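PDB 6QE7: anti-sigma-I factor RsgI3 from Clostridium thermocellum, which probably holds the sigma factor SigI3 inactive until its extracellular sensing region, the pectin-binding PA14 dyad seen here, meets polysaccharide. Local coordinates for residues 152-158 with 169-174; 166-170 with 185-189. Numbering follows the deposited sequence.

Contact 1 of 2, residues 152-158 with 169-174; sequences NGLSAEY and FTRIDD
Five backbone hydrogen bonds join strands 154-158 and 169-173 in antiparallel register. Leu154 N to Asp173 O is 2.8 Å and Asp173 N to Leu154 O 2.9 Å; Ala156 N to Arg171 O is 2.8 Å and Arg171 N to Ala156 O 3.1 Å; Tyr158 N reaches Phe169 O at 2.9 Å. Between these pairs lie the non-hydrogen-bonded pairs Ser155-Ile172 and Glu157-Thr170, with CA atoms 4.7 and 4.5 Å apart. The axes approach to 4.6 Å, their directions 144° apart. Arg171 (chi1 p, then extended) turns NE back to Asp173 OD1, a 2.8 Å salt bridge along its own strand, while Asp173 OD2 accepts a hydrogen bond from Trp198 NE1. This is the first beta hairpin of the second PA14 domain, at the edge of a sheet that strand 193-202 continues beyond strand 154-159. On the face carrying Leu154, Ala156 and Tyr158, the Arg171 guanidinium makes an off-centre cation-pi contact with the Tyr158 ring, CZ 4.3 Å from its centroid. Phe169 (chi1 p) lies nearly parallel to that ring, at 11°, but slid aside, centroids 4.8 Å apart, so Tyr158 CB sits over the Phe169 face, 3.8 Å from its centroid. Before the strand, Gly153 (phi/psi 98/-174) brings CA to 3.0 Å from Asp173 O, where a side chain would clash.

Contact 2 of 2, residues 166-170 with 185-189; sequences DKRFT and PVGEL
A single arginine side chain takes hold of a loop that has no regular structure. Arg168 bends near its base (chi1 and chi2 both m), extends through chi3 (t), and presents its guanidinium to residues 187-188: NH1 donates to Gly187 O at 2.8 Å and NH2 to Glu188 O at 2.9 Å, both carbonyls lying near the guanidinium plane. NH1 also forms a salt bridge with Glu188 OE1 at 2.9 Å. Just before the strand, Asp166 holds Arg168 NE through OD2 at 2.8 Å, within the same segment, so two acidic residues and two carbonyls share the one guanidinium in a salt-bridge network. Glu188 adopts a left-handed backbone conformation (phi/psi 58/50), and its side chain and carbonyl both meet Arg168. Val186 lies over one face of the guanidinium, with its CG1 3.8 Å from Arg168 CG.

The backbones stay apart, the nearest CA atoms, Arg168 and Val186, being 7.5 Å from each other, and side chains fill the gap. Arg168 and Phe169 both point toward the loop because they form a classic beta bulge opposite Tyr158; the helical-range psi of Arg168 (phi/psi -104/-46) makes the irregularity. The Phe169 ring turns its edge to Pro185 O, 3.4 Å from CZ, and its CE2 is 4.2 Å from Val186 CG2. This surface contact ties the start of strand 167-173 to the connection between strands 177-179 and 193-202, where Pro185 and Val186 also pack on Tyr158 of strand 154-159 and on Phe194 of strand 193-202.

How the contacts relate
Both contacts belong to the second PA14 domain of the dyad, with centres about 13 Å apart on the same side of the chain's centre. Strand 167-173 carries them both: its beginning faces loop 185-189 in contact 2, while the rest pairs with strand 154-159 in contact 1, and Phe169 and Thr170 fall in both. Along the chain the order is 152-158, then 166-174, then 185-189. Tyr158 connects the two sites, its O 2.8 Å from Arg168 N and its CB 3.8 Å from Val186 CG2. The loop leading into strand 193-202 is thereby fastened to the hairpin.

Contact 1 of 2, residues 152-158 with 169-174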
loop_
_atom_site.group_PDB
_atom_site.type_symbol
_atom_site.label_atom_id
_atom_site.label_comp_id
_atom_site.label_asym_id
_atom_site.label_seq_id
_atom_site.Cartn_x
_atom_site.Cartn_y
_atom_site.Cartn_z
ATOM N N ASN A 152 6.687 9.552 -4.295
ATOM C CA ASN A 152 5.453 9.943 -5.005
ATOM C C ASN A 152 5.752 10.140 -6.491
ATOM O O ASN A 152 6.875 10.312 -6.805
ATOM C CB ASN A 152 4.813 11.152 -4.364
ATOM C CG ASN A 152 3.867 10.765 -3.243
ATOM O OD1 ASN A 152 3.888 11.442 -2.244
ATOM N ND2 ASN A 152 3.037 9.722 -3.385
ATOM N N GLY A 153 4.748 10.011 -7.344
ATOM C CA GLY A 153 4.957 9.973 -8.806
ATOM C C GLY A 153 4.966 8.567 -9.314
ATOM O O GLY A 153 4.658 7.623 -8.565
ATOM N N LEU A 154 5.276 8.432 -10.576
ATOM C CA LEU A 154 5.280 7.148 -11.260
ATOM C C LEU A 154 6.609 6.935 -11.975
ATOM O O LEU A 154 7.250 7.948 -12.427
ATOM C CB LEU A 154 4.083 7.116 -12.202
ATOM C CG LEU A 154 2.717 7.159 -11.545
ATOM C CD1 LEU A 154 1.675 7.308 -12.614
ATOM C CD2 LEU A 154 2.437 5.878 -10.711
ATOM N N SER A 155 7.041 5.673 -12.056
ATOM C CA SER A 155 8.231 5.271 -12.863
ATOM C C SER A 155 7.871 5.299 -14.330
ATOM O O SER A 155 7.035 4.492 -14.729
ATOM C CB SER A 155 8.748 3.928 -12.506
ATOM O OG SER A 155 8.917 3.915 -11.119
ATOM N N ALA A 156 8.556 6.178 -15.073
ATOM C CA ALA A 156 8.338 6.460 -16.498
ATOM C C ALA A 156 9.519 5.866 -17.246
ATOM O O ALA A 156 10.674 6.074 -16.816
ATOM C CB ALA A 156 8.216 7.943 -16.725
ATOM N N GLU A 157 9.201 5.069 -18.249
ATOM C CA GLU A 157 10.146 4.705 -19.318
ATOM C C GLU A 157 9.797 5.519 -20.566
ATOM O O GLU A 157 8.636 5.400 -21.077
ATOM C CB GLU A 157 10.110 3.206 -19.504
ATOM C CG GLU A 157 10.116 2.410 -18.200
ATOM C CD GLU A 157 9.642 0.970 -18.430
ATOM O OE1 GLU A 157 8.435 0.754 -18.577
ATOM O OE2 GLU A 157 10.498 0.079 -18.579
ATOM N N TYR A 158 10.783 6.261 -21.089
ATOM C CA TYR A 158 10.650 7.032 -22.361
ATOM C C TYR A 158 11.291 6.271 -23.515
ATOM O O TYR A 158 12.423 5.832 -23.396
ATOM C CB TYR A 158 11.249 8.417 -22.209
ATOM C CG TYR A 158 10.387 9.269 -21.346
ATOM C CD1 TYR A 158 10.273 9.039 -19.997
ATOM C CD2 TYR A 158 9.660 10.296 -21.880
ATOM C CE1 TYR A 158 9.504 9.868 -19.193
ATOM C CE2 TYR A 158 8.842 11.095 -21.104
ATOM C CZ TYR A 158 8.723 10.855 -19.749
ATOM O OH TYR A 158 7.871 11.623 -18.983
ATOM N N PHE A 169 15.452 6.395 -21.695
ATOM C CA PHE A 169 15.754 6.753 -20.291
ATOM C C PHE A 169 14.523 6.454 -19.423
ATOM O O PHE A 169 13.400 6.331 -19.901
ATOM C CB PHE A 169 16.262 8.200 -20.161
ATOM C CG PHE A 169 15.272 9.274 -20.558
ATOM C CD1 PHE A 169 14.362 9.759 -19.641
ATOM C CD2 PHE A 169 15.235 9.791 -21.857
ATOM C CE1 PHE A 169 13.401 10.698 -20.002
ATOM C CE2 PHE A 169 14.310 10.764 -22.206
ATOM C CZ PHE A 169 13.384 11.204 -21.282
ATOM N N THR A 170 14.796 6.318 -18.139
ATOM C CA THR A 170 13.825 6.131 -17.047
ATOM C C THR A 170 13.984 7.333 -16.137
ATOM O O THR A 170 15.110 7.775 -15.954
ATOM C CB THR A 170 14.114 4.856 -16.233
ATOM O OG1 THR A 170 13.808 3.759 -17.099
ATOM C CG2 THR A 170 13.306 4.763 -14.949
ATOM N N ARG A 171 12.879 7.822 -15.617
ATOM C CA ARG A 171 12.883 8.753 -14.475
ATOM C C ARG A 171 11.536 8.597 -13.751
ATOM O O ARG A 171 10.612 7.921 -14.276
ATOM C CB ARG A 171 13.076 10.180 -14.986
ATOM C CG ARG A 171 11.952 10.588 -15.920
ATOM C CD ARG A 171 12.168 11.941 -16.513
ATOM N NE ARG A 171 10.994 12.453 -17.210
ATOM C CZ ARG A 171 11.037 13.384 -18.184
ATOM N NH1 ARG A 171 12.210 13.815 -18.605
ATOM N NH2 ARG A 171 9.932 13.849 -18.758
ATOM N N ILE A 172 11.409 9.287 -12.633
ATOM C CA ILE A 172 10.117 9.415 -11.917
ATOM C C ILE A 172 9.457 10.734 -12.283
ATOM O O ILE A 172 10.019 11.777 -12.061
ATOM C CB ILE A 172 10.368 9.227 -10.425
ATOM C CG1 ILE A 172 10.848 7.785 -10.157
ATOM C CG2 ILE A 172 9.087 9.570 -9.676
ATOM C CD1 ILE A 172 11.430 7.583 -8.807
ATOM N N ASP A 173 8.288 10.658 -12.895
ATOM C CA ASP A 173 7.417 11.816 -13.210
ATOM C C ASP A 173 6.514 12.022 -11.982
ATOM O O ASP A 173 6.009 11.014 -11.401
ATOM C CB ASP A 173 6.718 11.535 -14.536
ATOM C CG ASP A 173 7.642 11.617 -15.755
ATOM O OD1 ASP A 173 8.705 12.194 -15.619
ATOM O OD2 ASP A 173 7.290 11.078 -16.843
ATOM N N ASP A 174 6.384 13.248 -11.514
ATOM C CA ASP A 174 5.563 13.601 -10.331
ATOM C C ASP A 174 4.093 13.285 -10.606
ATOM O O ASP A 174 3.345 12.992 -9.690
ATOM C CB ASP A 174 5.735 15.078 -9.983
ATOM C CG ASP A 174 7.124 15.354 -9.457
ATOM O OD1 ASP A 174 7.908 14.363 -9.253
ATOM O OD2 ASP A 174 7.433 16.554 -9.267
HETATM O O HOH W 1 8.769 12.210 -6.801
#

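Contact 2 of 2, residues 166-170 with 185-189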
loop_
_atom_site.group_PDB
_atom_site.type_symbol
_atom_site.label_atom_id
_atom_site.label_comp_id
_atom_site.label_asym_id
_atom_site.label_seq_id
_atom_site.Cartn_x
_atom_site.Cartn_y
_atom_site.Cartn_z
ATOM N N ASP A 166 12.296 1.126 -28.402
ATOM C CA ASP A 166 13.691 1.577 -28.165
ATOM C C ASP A 166 13.723 2.435 -26.893
ATOM O O ASP A 166 13.259 3.618 -26.950
ATOM C CB ASP A 166 14.207 2.388 -29.356
ATOM C CG ASP A 166 15.599 2.917 -29.078
ATOM O OD1 ASP A 166 16.359 2.208 -28.415
ATOM O OD2 ASP A 166 15.921 4.000 -29.559
ATOM N N LYS A 167 14.218 1.900 -25.778
ATOM C CA LYS A 167 14.064 2.592 -24.478
ATOM C C LYS A 167 15.199 3.596 -24.338
ATOM O O LYS A 167 16.286 3.233 -24.533
ATOM C CB LYS A 167 14.092 1.647 -23.272
ATOM C CG LYS A 167 13.866 2.344 -21.929
ATOM C CD LYS A 167 14.297 1.522 -20.716
ATOM C CE LYS A 167 13.388 0.333 -20.487
ATOM N NZ LYS A 167 14.109 -0.785 -19.841
ATOM N N ARG A 168 14.935 4.836 -24.029
ATOM C CA ARG A 168 15.997 5.852 -24.036
ATOM C C ARG A 168 16.406 6.183 -22.601
ATOM O O ARG A 168 17.599 6.310 -22.361
ATOM C CB ARG A 168 15.528 7.085 -24.805
ATOM C CG ARG A 168 15.311 6.828 -26.281
ATOM C CD ARG A 168 16.608 6.445 -27.003
ATOM N NE ARG A 168 16.256 6.541 -28.410
ATOM C CZ ARG A 168 16.232 7.669 -29.098
ATOM N NH1 ARG A 168 16.590 8.784 -28.509
ATOM N NH2 ARG A 168 15.836 7.678 -30.353
ATOM N N PHE A 169 15.452 6.395 -21.695
ATOM C CA PHE A 169 15.754 6.753 -20.291
ATOM C C PHE A 169 14.523 6.454 -19.423
ATOM O O PHE A 169 13.400 6.331 -19.901
ATOM C CB PHE A 169 16.262 8.200 -20.161
ATOM C CG PHE A 169 15.272 9.274 -20.558
ATOM C CD1 PHE A 169 14.362 9.759 -19.641
ATOM C CD2 PHE A 169 15.235 9.791 -21.857
ATOM C CE1 PHE A 169 13.401 10.698 -20.002
ATOM C CE2 PHE A 169 14.310 10.764 -22.206
ATOM C CZ PHE A 169 13.384 11.204 -21.282
ATOM N N THR A 170 14.796 6.318 -18.139
ATOM C CA THR A 170 13.825 6.131 -17.047
ATOM C C THR A 170 13.984 7.333 -16.137
ATOM O O THR A 170 15.110 7.775 -15.954
ATOM C CB THR A 170 14.114 4.856 -16.233
ATOM O OG1 THR A 170 13.808 3.759 -17.099
ATOM C CG2 THR A 170 13.306 4.763 -14.949
ATOM N N PRO A 185 9.960 15.360 -25.310
ATOM C CA PRO A 185 10.730 14.926 -24.159
ATOM C C PRO A 185 11.902 13.977 -24.458
ATOM O O PRO A 185 12.730 13.684 -23.575
ATOM C CB PRO A 185 9.666 14.337 -23.211
ATOM C CG PRO A 185 8.571 13.892 -24.148
ATOM C CD PRO A 185 8.591 14.865 -25.323
ATOM N N VAL A 186 12.012 13.500 -25.683
ATOM C CA VAL A 186 13.003 12.464 -26.058
ATOM C C VAL A 186 13.711 13.056 -27.278
ATOM O O VAL A 186 12.985 13.535 -28.152
ATOM C CB VAL A 186 12.294 11.135 -26.390
ATOM C CG1 VAL A 186 13.272 10.012 -26.721
ATOM C CG2 VAL A 186 11.398 10.709 -25.265
ATOM N N GLY A 187 15.031 13.082 -27.283
ATOM C CA GLY A 187 15.825 13.563 -28.432
ATOM C C GLY A 187 16.051 12.484 -29.472
ATOM O O GLY A 187 15.728 11.301 -29.231
ATOM N N GLU A 188 16.598 12.866 -30.621
ATOM C CA GLU A 188 16.993 11.926 -31.697
ATOM C C GLU A 188 15.786 11.092 -32.156
ATOM O O GLU A 188 15.895 9.864 -32.183
ATOM C CB GLU A 188 18.094 10.937 -31.272
ATOM C CG GLU A 188 19.398 11.538 -30.751
ATOM C CD GLU A 188 19.524 11.453 -29.237
ATOM O OE1 GLU A 188 18.678 10.761 -28.610
ATOM O OE2 GLU A 188 20.465 12.055 -28.682
ATOM N N LEU A 189 14.663 11.715 -32.457
ATOM C CA LEU A 189 13.452 10.969 -32.866
ATOM C C LEU A 189 13.367 10.912 -34.380
ATOM O O LEU A 189 13.959 11.751 -35.011
ATOM C CB LEU A 189 12.219 11.672 -32.306
ATOM C CG LEU A 189 12.136 11.664 -30.780
ATOM C CD1 LEU A 189 10.983 12.530 -30.319
ATOM C CD2 LEU A 189 12.012 10.242 -30.233
#